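Local structure of aminotransferase (Streptomyces pactum, 4ZM4) at residues A105-V117 against F257-E271. The protein belongs to the class-III aminotransferases, a family of pyridoxal-phosphate-dependent enzymes, and assembles here as a dimer with bound pyridoxal-5'-phosphate. The protein carries 1 engineered substitution. Residues are numbered along the deposited sequence; the frame is centred on the assembly and turned at random.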
ATOM      1  N   ALA B 105       3.851 -20.440   4.395  1.00 21.53           N
ATOM      2  CA  ALA B 105       3.572 -21.890   4.181  1.00 20.32           C
ATOM      3  C   ALA B 105       2.157 -22.133   3.697  1.00 21.14           C
ATOM      4  O   ALA B 105       1.932 -22.925   2.766  1.00 23.81           O
ATOM      5  CB  ALA B 105       3.840 -22.684   5.445  1.00 19.90           C
ATOM      6  N   LEU B 106       1.193 -21.427   4.278  1.00 20.69           N
ATOM      7  CA  LEU B 106      -0.175 -21.473   3.745  1.00 20.10           C
ATOM      8  C   LEU B 106      -0.285 -21.086   2.274  1.00 20.52           C
ATOM      9  O   LEU B 106      -0.987 -21.740   1.506  1.00 23.19           O
ATOM     10  CB  LEU B 106      -1.122 -20.628   4.612  1.00 20.22           C
ATOM     11  CG  LEU B 106      -1.568 -21.444   5.831  1.00 20.21           C
ATOM     12  CD1 LEU B 106      -2.093 -20.576   6.970  1.00 19.31           C
ATOM     13  CD2 LEU B 106      -2.608 -22.472   5.393  1.00 19.48           C
ATOM     14  N   ILE B 107       0.339 -19.983   1.873  1.00 20.88           N
ATOM     15  CA  ILE B 107       0.301 -19.570   0.464  1.00 20.43           C
ATOM     16  C   ILE B 107       0.930 -20.679  -0.392  1.00 21.30           C
ATOM     17  O   ILE B 107       0.329 -21.098  -1.379  1.00 19.34           O
ATOM     18  CB  ILE B 107       1.033 -18.219   0.224  1.00 21.65           C
ATOM     19  CG1 ILE B 107       0.243 -17.070   0.876  1.00 22.59           C
ATOM     20  CG2 ILE B 107       1.203 -17.936  -1.258  1.00 20.58           C
ATOM     21  CD1 ILE B 107       1.039 -15.793   1.004  1.00 24.90           C
ATOM     22  N   ALA B 108       2.105 -21.183   0.018  1.00 21.09           N
ATOM     23  CA  ALA B 108       2.815 -22.204  -0.767  1.00 21.96           C
ATOM     24  C   ALA B 108       1.995 -23.492  -0.933  1.00 21.94           C
ATOM     25  O   ALA B 108       1.978 -24.078  -2.011  1.00 20.24           O
ATOM     26  CB  ALA B 108       4.173 -22.511  -0.181  1.00 21.13           C
ATOM     27  N   GLU B 109       1.284 -23.874   0.117  1.00 22.01           N
ATOM     28  CA  GLU B 109       0.457 -25.084   0.105  1.00 22.62           C
ATOM     29  C   GLU B 109      -0.688 -24.912  -0.859  1.00 23.65           C
ATOM     30  O   GLU B 109      -0.968 -25.801  -1.647  1.00 25.02           O
ATOM     31  CB  GLU B 109      -0.108 -25.383   1.515  1.00 23.34           C
ATOM     32  CG  GLU B 109      -0.645 -26.795   1.646  1.00 24.74           C
ATOM     33  CD  GLU B 109      -1.535 -27.024   2.878  1.00 24.31           C
ATOM     34  OE1 GLU B 109      -1.329 -26.393   3.937  1.00 23.06           O
ATOM     35  OE2 GLU B 109      -2.452 -27.834   2.777  1.00 24.82           O
ATOM     36  N   LEU B 110      -1.355 -23.761  -0.793  1.00 22.95           N
ATOM     37  CA  LEU B 110      -2.547 -23.525  -1.577  1.00 22.16           C
ATOM     38  C   LEU B 110      -2.267 -23.108  -3.031  1.00 22.69           C
ATOM     39  O   LEU B 110      -3.127 -23.301  -3.902  1.00 20.84           O
ATOM     40  CB  LEU B 110      -3.459 -22.490  -0.853  1.00 21.89           C
ATOM     41  CG  LEU B 110      -4.455 -23.004   0.207  1.00 21.64           C
ATOM     42  CD1 LEU B 110      -3.891 -24.077   1.100  1.00 21.14           C
ATOM     43  CD2 LEU B 110      -4.957 -21.868   1.053  1.00 23.07           C
ATOM     44  N   VAL B 111      -1.106 -22.531  -3.310  1.00 24.81           N
ATOM     45  CA  VAL B 111      -0.823 -22.031  -4.683  1.00 28.15           C
ATOM     46  C   VAL B 111       0.310 -22.794  -5.315  1.00 31.39           C
ATOM     47  O   VAL B 111       1.435 -22.737  -4.845  1.00 28.68           O
ATOM     48  CB  VAL B 111      -0.540 -20.519  -4.754  1.00 24.81           C
ATOM     49  CG1 VAL B 111      -0.550 -20.036  -6.201  1.00 23.37           C
ATOM     50  CG2 VAL B 111      -1.604 -19.778  -3.972  1.00 24.44           C
ATOM     51  N   PRO B 112      -0.006 -23.526  -6.416  1.00 44.04           N
ATOM     52  CA  PRO B 112       0.951 -24.416  -7.100  1.00 46.05           C
ATOM     53  C   PRO B 112       2.291 -23.759  -7.410  1.00 44.69           C
ATOM     54  O   PRO B 112       3.355 -24.267  -7.015  1.00 44.31           O
ATOM     55  CB  PRO B 112       0.233 -24.789  -8.429  1.00 48.83           C
ATOM     56  CG  PRO B 112      -1.219 -24.480  -8.215  1.00 48.17           C
ATOM     57  CD  PRO B 112      -1.335 -23.494  -7.090  1.00 44.22           C
ATOM     58  N   GLY B 113       2.228 -22.641  -8.127  1.00 42.92           N
ATOM     59  CA  GLY B 113       3.431 -21.965  -8.640  1.00 42.09           C
ATOM     60  C   GLY B 113       4.203 -21.133  -7.635  1.00 37.99           C
ATOM     61  O   GLY B 113       5.102 -20.406  -8.041  1.00 38.78           O
ATOM     62  N   VAL B 114       3.821 -21.180  -6.355  1.00 31.54           N
ATOM     63  CA  VAL B 114       4.469 -20.362  -5.332  1.00 31.10           C
ATOM     64  C   VAL B 114       5.109 -21.205  -4.246  1.00 31.69           C
ATOM     65  O   VAL B 114       4.421 -21.984  -3.578  1.00 37.43           O
ATOM     66  CB  VAL B 114       3.475 -19.393  -4.655  1.00 30.40           C
ATOM     67  CG1 VAL B 114       4.149 -18.632  -3.518  1.00 29.37           C
ATOM     68  CG2 VAL B 114       2.897 -18.423  -5.670  1.00 30.42           C
ATOM     69  N   GLU B 115       6.415 -21.040  -4.069  1.00 29.43           N
ATOM     70  CA  GLU B 115       7.143 -21.636  -2.945  1.00 28.52           C
ATOM     71  C   GLU B 115       7.659 -20.583  -1.953  1.00 25.12           C
ATOM     72  O   GLU B 115       7.807 -20.865  -0.781  1.00 26.18           O
ATOM     73  CB  GLU B 115       8.304 -22.475  -3.469  1.00 28.85           C
ATOM     74  CG  GLU B 115       7.840 -23.657  -4.306  1.00 30.10           C
ATOM     75  CD  GLU B 115       8.981 -24.480  -4.926  1.00 29.66           C
ATOM     76  OE1 GLU B 115      10.039 -23.929  -5.257  1.00 28.95           O
ATOM     77  OE2 GLU B 115       8.800 -25.697  -5.066  1.00 33.49           O
ATOM     78  N   GLN B 116       7.974 -19.392  -2.434  1.00 24.25           N
ATOM     79  CA  GLN B 116       8.418 -18.274  -1.596  1.00 23.56           C
ATOM     80  C   GLN B 116       7.703 -17.000  -2.032  1.00 22.88           C
ATOM     81  O   GLN B 116       7.348 -16.832  -3.208  1.00 20.49           O
ATOM     82  CB  GLN B 116       9.916 -18.044  -1.759  1.00 24.86           C
ATOM     83  CG  GLN B 116      10.782 -19.196  -1.325  1.00 27.67           C
ATOM     84  CD  GLN B 116      12.276 -18.890  -1.493  1.00 30.70           C
ATOM     85  OE1 GLN B 116      12.737 -18.510  -2.582  1.00 31.72           O
ATOM     86  NE2 GLN B 116      13.042 -19.117  -0.435  1.00 32.05           N
ATOM     87  N   VAL B 117       7.520 -16.084  -1.092  1.00 23.21           N
ATOM     88  CA  VAL B 117       6.834 -14.828  -1.373  1.00 23.03           C
ATOM     89  C   VAL B 117       7.537 -13.667  -0.706  1.00 23.09           C
ATOM     90  O   VAL B 117       8.407 -13.861   0.152  1.00 23.50           O
ATOM     91  CB  VAL B 117       5.359 -14.843  -0.871  1.00 22.13           C
ATOM     92  CG1 VAL B 117       4.549 -15.880  -1.583  1.00 20.95           C
ATOM     93  CG2 VAL B 117       5.283 -15.101   0.638  1.00 24.42           C
ATOM     94  N   PHE B 257      -7.489 -17.456  -4.901  1.00 20.00           N
ATOM     95  CA  PHE B 257      -8.429 -17.931  -3.874  1.00 19.60           C
ATOM     96  C   PHE B 257      -9.861 -17.558  -4.149  1.00 20.92           C
ATOM     97  O   PHE B 257     -10.695 -17.577  -3.233  1.00 25.48           O
ATOM     98  CB  PHE B 257      -8.055 -17.438  -2.484  1.00 18.85           C
ATOM     99  CG  PHE B 257      -6.583 -17.462  -2.211  1.00 19.50           C
ATOM    100  CD1 PHE B 257      -5.930 -18.647  -1.918  1.00 19.14           C
ATOM    101  CD2 PHE B 257      -5.844 -16.293  -2.272  1.00 19.40           C
ATOM    102  CE1 PHE B 257      -4.574 -18.653  -1.694  1.00 19.61           C
ATOM    103  CE2 PHE B 257      -4.486 -16.302  -2.024  1.00 19.64           C
ATOM    104  CZ  PHE B 257      -3.854 -17.477  -1.734  1.00 19.55           C
ATOM    105  N   ARG B 258     -10.199 -17.308  -5.406  1.00 22.79           N
ATOM    106  CA  ARG B 258     -11.569 -16.901  -5.775  1.00 22.41           C
ATOM    107  C   ARG B 258     -12.182 -17.861  -6.813  1.00 21.64           C
ATOM    108  O   ARG B 258     -13.260 -18.415  -6.584  1.00 22.44           O
ATOM    109  CB  ARG B 258     -11.512 -15.457  -6.295  1.00 22.17           C
ATOM    110  CG  ARG B 258     -12.657 -14.981  -7.160  1.00 21.20           C
ATOM    111  CD  ARG B 258     -13.936 -14.776  -6.394  1.00 22.46           C
ATOM    112  NE  ARG B 258     -13.873 -13.679  -5.420  1.00 21.36           N
ATOM    113  CZ  ARG B 258     -14.911 -13.293  -4.676  1.00 22.36           C
ATOM    114  NH1 ARG B 258     -16.110 -13.866  -4.834  1.00 22.98           N
ATOM    115  NH2 ARG B 258     -14.778 -12.317  -3.785  1.00 21.34           N
ATOM    116  N   VAL B 259     -11.508 -18.015  -7.953  1.00 21.32           N
ATOM    117  CA  VAL B 259     -12.014 -18.871  -9.049  1.00 23.57           C
ATOM    118  C   VAL B 259     -11.733 -20.346  -8.771  1.00 23.28           C
ATOM    119  O   VAL B 259     -12.345 -21.208  -9.377  1.00 26.14           O
ATOM    120  CB  VAL B 259     -11.446 -18.493 -10.436  1.00 22.20           C
ATOM    121  CG1 VAL B 259     -11.820 -17.069 -10.775  1.00 21.89           C
ATOM    122  CG2 VAL B 259      -9.933 -18.646 -10.464  1.00 22.85           C
ATOM    123  N   ALA B 260     -10.868 -20.593  -7.800  1.00 22.50           N
ATOM    124  CA  ALA B 260     -10.524 -21.925  -7.292  1.00 22.05           C
ATOM    125  C   ALA B 260      -9.630 -21.686  -6.089  1.00 22.74           C
ATOM    126  O   ALA B 260      -9.190 -20.558  -5.839  1.00 21.26           O
ATOM    127  CB  ALA B 260      -9.774 -22.717  -8.339  1.00 21.91           C
ATOM    128  N   ARG B 261      -9.357 -22.724  -5.323  1.00 23.26           N
ATOM    129  CA  ARG B 261      -8.510 -22.569  -4.131  1.00 23.02           C
ATOM    130  C   ARG B 261      -7.105 -22.067  -4.515  1.00 20.67           C
ATOM    131  O   ARG B 261      -6.561 -21.156  -3.894  1.00 21.01           O
ATOM    132  CB  ARG B 261      -8.442 -23.900  -3.374  1.00 26.20           C
ATOM    133  CG  ARG B 261      -8.005 -23.753  -1.926  1.00 28.45           C
ATOM    134  CD  ARG B 261      -7.888 -25.094  -1.228  1.00 30.25           C
ATOM    135  NE  ARG B 261      -6.663 -25.802  -1.602  1.00 30.26           N
ATOM    136  CZ  ARG B 261      -6.064 -26.738  -0.872  1.00 25.85           C
ATOM    137  NH1 ARG B 261      -4.952 -27.286  -1.325  1.00 27.23           N
ATOM    138  NH2 ARG B 261      -6.549 -27.121   0.278  1.00 23.62           N
ATOM    139  N   GLY B 262      -6.544 -22.652  -5.568  1.00 20.23           N
ATOM    140  CA  GLY B 262      -5.251 -22.253  -6.121  1.00 19.29           C
ATOM    141  C   GLY B 262      -5.349 -21.294  -7.300  1.00 20.27           C
ATOM    142  O   GLY B 262      -4.445 -21.223  -8.138  1.00 22.69           O
ATOM    143  N   GLY B 263      -6.440 -20.534  -7.360  1.00 20.50           N
ATOM    144  CA  GLY B 263      -6.621 -19.491  -8.361  1.00 19.60           C
ATOM    145  C   GLY B 263      -6.819 -19.996  -9.768  1.00 20.54           C
ATOM    146  O   GLY B 263      -7.076 -21.185  -9.981  1.00 19.98           O
ATOM    147  N   ALA B 264      -6.629 -19.089 -10.735  1.00 19.36           N
ATOM    148  CA  ALA B 264      -6.715 -19.437 -12.149  1.00 19.46           C
ATOM    149  C   ALA B 264      -5.606 -20.406 -12.589  1.00 19.38           C
ATOM    150  O   ALA B 264      -5.792 -21.183 -13.487  1.00 20.03           O
ATOM    151  CB  ALA B 264      -6.700 -18.161 -12.987  1.00 20.25           C
ATOM    152  N   GLN B 265      -4.429 -20.258 -11.997  1.00 21.00           N
ATOM    153  CA  GLN B 265      -3.335 -21.203 -12.103  1.00 21.90           C
ATOM    154  C   GLN B 265      -3.811 -22.641 -12.083  1.00 22.41           C
ATOM    155  O   GLN B 265      -3.473 -23.428 -12.960  1.00 22.98           O
ATOM    156  CB  GLN B 265      -2.464 -21.041 -10.856  1.00 23.76           C
ATOM    157  CG  GLN B 265      -1.085 -20.578 -11.139  1.00 24.10           C
ATOM    158  CD  GLN B 265      -0.411 -20.076  -9.884  1.00 23.79           C
ATOM    159  OE1 GLN B 265       0.359 -20.803  -9.255  1.00 22.38           O
ATOM    160  NE2 GLN B 265      -0.648 -18.804  -9.551  1.00 22.02           N
ATOM    161  N   GLU B 266      -4.569 -22.965 -11.041  1.00 22.21           N
ATOM    162  CA  GLU B 266      -5.052 -24.295 -10.776  1.00 23.92           C
ATOM    163  C   GLU B 266      -6.206 -24.577 -11.695  1.00 25.16           C
ATOM    164  O   GLU B 266      -6.273 -25.637 -12.317  1.00 26.84           O
ATOM    165  CB  GLU B 266      -5.529 -24.390  -9.314  1.00 24.91           C
ATOM    166  CG  GLU B 266      -5.993 -25.746  -8.828  1.00 26.99           C
ATOM    167  CD  GLU B 266      -6.304 -25.734  -7.338  1.00 30.11           C
ATOM    168  OE1 GLU B 266      -5.396 -26.037  -6.513  1.00 32.41           O
ATOM    169  OE2 GLU B 266      -7.451 -25.412  -6.969  1.00 29.58           O
ATOM    170  N   ARG B 267      -7.144 -23.644 -11.760  1.00 24.91           N
ATOM    171  CA  ARG B 267      -8.359 -23.862 -12.527  1.00 24.90           C
ATOM    172  C   ARG B 267      -8.032 -24.181 -13.980  1.00 25.18           C
ATOM    173  O   ARG B 267      -8.669 -25.053 -14.555  1.00 25.73           O
ATOM    174  CB  ARG B 267      -9.257 -22.643 -12.450  1.00 25.04           C
ATOM    175  CG  ARG B 267     -10.571 -22.799 -13.169  1.00 24.61           C
ATOM    176  CD  ARG B 267     -11.478 -21.623 -12.855  1.00 25.67           C
ATOM    177  NE  ARG B 267     -12.804 -21.809 -13.435  1.00 24.61           N
ATOM    178  CZ  ARG B 267     -13.952 -21.829 -12.757  1.00 24.85           C
ATOM    179  NH1 ARG B 267     -14.001 -21.662 -11.443  1.00 24.16           N
ATOM    180  NH2 ARG B 267     -15.089 -22.011 -13.416  1.00 25.57           N
ATOM    181  N   TYR B 268      -7.038 -23.498 -14.563  1.00 24.37           N
ATOM    182  CA  TYR B 268      -6.742 -23.672 -15.972  1.00 24.14           C
ATOM    183  C   TYR B 268      -5.484 -24.501 -16.229  1.00 24.51           C
ATOM    184  O   TYR B 268      -5.111 -24.708 -17.382  1.00 23.88           O
ATOM    185  CB  TYR B 268      -6.664 -22.318 -16.678  1.00 24.43           C
ATOM    186  CG  TYR B 268      -7.954 -21.507 -16.613  1.00 24.81           C
ATOM    187  CD1 TYR B 268      -9.039 -21.835 -17.419  1.00 25.14           C
ATOM    188  CD2 TYR B 268      -8.080 -20.407 -15.749  1.00 24.60           C
ATOM    189  CE1 TYR B 268     -10.218 -21.105 -17.368  1.00 25.63           C
ATOM    190  CE2 TYR B 268      -9.257 -19.660 -15.698  1.00 25.78           C
ATOM    191  CZ  TYR B 268     -10.336 -20.033 -16.494  1.00 25.03           C
ATOM    192  OH  TYR B 268     -11.524 -19.331 -16.467  1.00 26.97           O
ATOM    193  N   GLY B 269      -4.849 -24.985 -15.169  1.00 26.17           N
ATOM    194  CA  GLY B 269      -3.683 -25.853 -15.289  1.00 27.50           C
ATOM    195  C   GLY B 269      -2.477 -25.250 -16.000  1.00 27.29           C
ATOM    196  O   GLY B 269      -1.801 -25.927 -16.775  1.00 27.34           O
ATOM    197  N   VAL B 270      -2.214 -23.973 -15.771  1.00 25.83           N
ATOM    198  CA  VAL B 270      -1.034 -23.299 -16.368  1.00 24.50           C
ATOM    199  C   VAL B 270      -0.311 -22.558 -15.256  1.00 24.26           C
ATOM    200  O   VAL B 270      -0.919 -21.775 -14.543  1.00 23.82           O
ATOM    201  CB  VAL B 270      -1.441 -22.292 -17.456  1.00 23.19           C
ATOM    202  CG1 VAL B 270      -0.233 -21.546 -18.003  1.00 22.31           C
ATOM    203  CG2 VAL B 270      -2.167 -23.010 -18.566  1.00 22.34           C
ATOM    204  N   GLU B 271       0.988 -22.797 -15.135  1.00 25.97           N
ATOM    205  CA  GLU B 271       1.762 -22.260 -14.042  1.00 26.95           C
ATOM    206  C   GLU B 271       2.656 -21.137 -14.551  1.00 26.90           C
ATOM    207  O   GLU B 271       3.468 -21.348 -15.459  1.00 25.97           O
ATOM    208  CB  GLU B 271       2.596 -23.343 -13.398  1.00 26.33           C
ATOM    209  CG  GLU B 271       3.223 -22.931 -12.081  1.00 29.08           C
ATOM    210  CD  GLU B 271       3.971 -24.082 -11.424  1.00 32.73           C
ATOM    211  OE1 GLU B 271       3.310 -25.097 -11.051  1.00 37.17           O
ATOM    212  OE2 GLU B 271       5.209 -23.984 -11.303  1.00 28.11           O
TER
HETATM  213  O   HOH W   1      -3.258 -29.178   0.650  1.00 25.93           O
HETATM  214  O   HOH W   2      -5.111 -25.538  -3.802  1.00 19.50           O
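With CG1 of V111 anti to the backbone N (chi1 -168°) and CG2 anti to the carbonyl carbon, the two methyls serve different partners: CG1 meets the amide of Q265, 3.3 Å from its OE1, while CG2 packs 3.9 Å from CE1 of the F257 ring. The Q265 chain, turned off any staggered position at chi1 (-117°) and extended beyond CG, carries OE1 to the type I turn V111-V114, where N of G113 donates to it at 2.9 Å, nearly in line with the side-chain C=O but bent at the hydrogen (145°). P112 flanks the same amide oxygen with its CD, and the E271 carboxylate lies against CA of G113, its CD 3.5 Å away; R293 holds that carboxylate in a salt bridge.

CB of L110 reaches the edge of the F257 ring at CE1, and CD1 of L110 sits 4.0 Å above the R261 guanidinium, over its centre. Two waters lie in the guanidinium plane: one links NH1 to OE2 of E109, itself paired through OE1 with R329, and the other accepts from NE and lies 3.0 Å from O of L110 and 2.8 Å from OE1 of E266. The contact thus joins the C-terminal end of helix 98-110, just ahead of strand 116-120, to the loop and short helix 263-267 between strands 247-251 and 274-277 of the seven-stranded mixed sheet characteristic of fold-type I pyridoxal-phosphate enzymes.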